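Local atomic coordinates of mandelate racemase/muconate lactonizing enzyme (Roseovarius nubinhibens, PDB entry 2QDD), a protein that probably catalyses a magnesium-dependent reaction on a substrate not yet identified, as a mandelate racemase/muconate lactonizing enzyme of the enolase superfamily. Residues T9-D14 with Y37-T42. Sequence-based numbering, arbitrary orientation.
Sequences TVFHLD and YLRIDT
T9-D14 and Y37-T42 run antiparallel, their axes approaching to 4.8 Å at 161°, as partner strands of a β-hairpin. T9 with R39 and F11 with Y37 are hydrogen-bonded pairs, flanking the non-hydrogen-bonded pair V10 and L38. Three of the four backbone bonds are nearly straight and in the carbonyl plane; the fourth, Y37 N to F11 O, stretches to 3.2 Å with its donor above that plane, so the ladder loosens here.

T9, F11, Y37 and R39 share one face. R39, long and flexible, extends with CG anti to its backbone N, then bends at chi3 (71°) alongside T9, where R39 NH2 donates to T9 OG1 at 3.2 Å. One guanidinium face meets CZ of F11, whose flat apolar ring stands almost perpendicular (84°). Within the strand, R39 NE forms a salt bridge with D41 OD1 at 3.4 Å; a water bridges T9 OG1, R39 O and D41 OD1, and D41 OD2 bonds T47 OG1. Threonine combines a β-branched strand former with a hydroxyl for this network. An alanine in place of R39 would lose the bond to T9 and the charge facing D41, and would probably leave the F11 ring edge less well packed. L13 lays its branched tip, CD2, over the flat Y37 ring, 4.1 Å from its centroid, a CH-pi contact.

On the other face, aliphatic V10 CG2 and L38 CD1 suit apolar packing, L38 also meeting I107 of helix 101-119. Strand 47-52 flanks Y37-T42, W49 touching Y37 and R39, while strand 367-370 borders T9-D14, completing the antiparallel sheet of the N-terminal domain; tyrosine's hydroxyl lets Y37 reach T299, just before helix 300-311.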
loop_
_atom_site.group_PDB
_atom_site.type_symbol
_atom_site.label_atom_id
_atom_site.label_comp_id
_atom_site.label_asym_id
_atom_site.label_seq_id
_atom_site.Cartn_x
_atom_site.Cartn_y
_atom_site.Cartn_z
ATOM N N THR A 9 -45.871 -22.477 4.817
ATOM C CA THR A 9 -46.777 -22.452 3.676
ATOM C C THR A 9 -46.359 -21.375 2.690
ATOM O O THR A 9 -46.143 -20.220 3.061
ATOM C CB THR A 9 -48.245 -22.219 4.117
ATOM O OG1 THR A 9 -48.555 -23.070 5.227
ATOM C CG2 THR A 9 -49.213 -22.518 2.978
ATOM N N VAL A 10 -46.263 -21.773 1.426
ATOM C CA VAL A 10 -45.723 -20.937 0.362
ATOM C C VAL A 10 -46.872 -20.549 -0.575
ATOM O O VAL A 10 -47.652 -21.403 -0.992
ATOM C CB VAL A 10 -44.616 -21.704 -0.412
ATOM C CG1 VAL A 10 -44.038 -20.869 -1.540
ATOM C CG2 VAL A 10 -43.511 -22.134 0.534
ATOM N N PHE A 11 -46.973 -19.260 -0.881
ATOM C CA PHE A 11 -47.961 -18.744 -1.822
ATOM C C PHE A 11 -47.230 -18.072 -2.971
ATOM O O PHE A 11 -46.109 -17.602 -2.803
ATOM C CB PHE A 11 -48.877 -17.718 -1.139
ATOM C CG PHE A 11 -49.694 -18.283 -0.008
ATOM C CD1 PHE A 11 -50.996 -18.716 -0.228
ATOM C CD2 PHE A 11 -49.168 -18.374 1.278
ATOM C CE1 PHE A 11 -51.758 -19.240 0.815
ATOM C CE2 PHE A 11 -49.920 -18.899 2.323
ATOM C CZ PHE A 11 -51.217 -19.330 2.091
ATOM N N HIS A 12 -47.868 -18.023 -4.134
ATOM C CA HIS A 12 -47.295 -17.347 -5.293
ATOM C C HIS A 12 -48.246 -16.270 -5.821
ATOM O O HIS A 12 -49.436 -16.511 -6.014
ATOM C CB HIS A 12 -46.911 -18.361 -6.384
ATOM C CG HIS A 12 -46.735 -17.756 -7.743
ATOM N ND1 HIS A 12 -47.545 -18.080 -8.809
ATOM C CD2 HIS A 12 -45.857 -16.836 -8.204
ATOM C CE1 HIS A 12 -47.168 -17.390 -9.871
ATOM N NE2 HIS A 12 -46.146 -16.626 -9.531
ATOM N N LEU A 13 -47.703 -15.081 -6.044
ATOM C CA LEU A 13 -48.493 -13.916 -6.397
ATOM C C LEU A 13 -48.014 -13.405 -7.748
ATOM O O LEU A 13 -46.816 -13.205 -7.952
ATOM C CB LEU A 13 -48.344 -12.827 -5.326
ATOM C CG LEU A 13 -49.123 -12.925 -4.001
ATOM C CD1 LEU A 13 -48.514 -13.921 -3.011
ATOM C CD2 LEU A 13 -49.228 -11.561 -3.351
ATOM N N ASP A 14 -48.953 -13.217 -8.667
ATOM C CA ASP A 14 -48.682 -12.606 -9.961
ATOM C C ASP A 14 -49.051 -11.129 -9.878
ATOM O O ASP A 14 -50.232 -10.783 -9.785
ATOM C CB ASP A 14 -49.524 -13.297 -11.039
ATOM C CG ASP A 14 -48.881 -13.254 -12.410
ATOM O OD1 ASP A 14 -48.666 -12.144 -12.943
ATOM O OD2 ASP A 14 -48.604 -14.341 -12.963
ATOM N N TYR A 37 -45.063 -15.131 -1.075
ATOM C CA TYR A 37 -45.410 -14.987 0.344
ATOM C C TYR A 37 -45.132 -16.287 1.086
ATOM O O TYR A 37 -45.435 -17.373 0.596
ATOM C CB TYR A 37 -46.888 -14.631 0.516
ATOM C CG TYR A 37 -47.230 -13.155 0.443
ATOM C CD1 TYR A 37 -48.308 -12.644 1.166
ATOM C CD2 TYR A 37 -46.493 -12.273 -0.354
ATOM C CE1 TYR A 37 -48.644 -11.297 1.101
ATOM C CE2 TYR A 37 -46.819 -10.922 -0.422
ATOM C CZ TYR A 37 -47.896 -10.440 0.309
ATOM O OH TYR A 37 -48.226 -9.106 0.246
ATOM N N LEU A 38 -44.559 -16.164 2.276
ATOM C CA LEU A 38 -44.322 -17.308 3.132
ATOM C C LEU A 38 -45.019 -17.108 4.474
ATOM O O LEU A 38 -44.913 -16.042 5.079
ATOM C CB LEU A 38 -42.821 -17.527 3.317
ATOM C CG LEU A 38 -42.361 -18.569 4.340
ATOM C CD1 LEU A 38 -42.575 -20.006 3.865
ATOM C CD2 LEU A 38 -40.918 -18.329 4.667
ATOM N N ARG A 39 -45.744 -18.134 4.915
ATOM C CA ARG A 39 -46.371 -18.140 6.235
ATOM C C ARG A 39 -45.665 -19.167 7.099
ATOM O O ARG A 39 -45.537 -20.322 6.705
ATOM C CB ARG A 39 -47.866 -18.484 6.126
ATOM C CG ARG A 39 -48.558 -18.660 7.476
ATOM C CD ARG A 39 -50.037 -18.968 7.344
ATOM N NE ARG A 39 -50.290 -20.310 6.831
ATOM C CZ ARG A 39 -51.394 -20.674 6.183
ATOM N NH1 ARG A 39 -52.366 -19.792 5.961
ATOM N NH2 ARG A 39 -51.525 -21.924 5.754
ATOM N N ILE A 40 -45.203 -18.735 8.268
ATOM C CA ILE A 40 -44.611 -19.641 9.248
ATOM C C ILE A 40 -45.545 -19.793 10.447
ATOM O O ILE A 40 -45.816 -18.822 11.163
ATOM C CB ILE A 40 -43.215 -19.150 9.742
ATOM C CG1 ILE A 40 -42.256 -18.947 8.560
ATOM C CG2 ILE A 40 -42.641 -20.121 10.768
ATOM C CD1 ILE A 40 -40.786 -18.839 8.951
ATOM N N ASP A 41 -46.022 -21.017 10.661
ATOM C CA ASP A 41 -46.839 -21.333 11.826
ATOM C C ASP A 41 -45.988 -21.960 12.909
ATOM O O ASP A 41 -45.040 -22.690 12.618
ATOM C CB ASP A 41 -47.983 -22.281 11.449
ATOM C CG ASP A 41 -49.016 -21.620 10.555
ATOM O OD1 ASP A 41 -49.320 -22.172 9.477
ATOM O OD2 ASP A 41 -49.527 -20.547 10.930
ATOM N N THR A 42 -46.334 -21.670 14.157
ATOM C CA THR A 42 -45.691 -22.296 15.307
ATOM C C THR A 42 -46.698 -23.113 16.116
ATOM O O THR A 42 -47.904 -23.039 15.871
ATOM C CB THR A 42 -45.049 -21.255 16.240
ATOM O OG1 THR A 42 -46.061 -20.375 16.735
ATOM C CG2 THR A 42 -43.971 -20.446 15.517
HETATM O O HOH W 1 -47.599 -22.294 7.479
#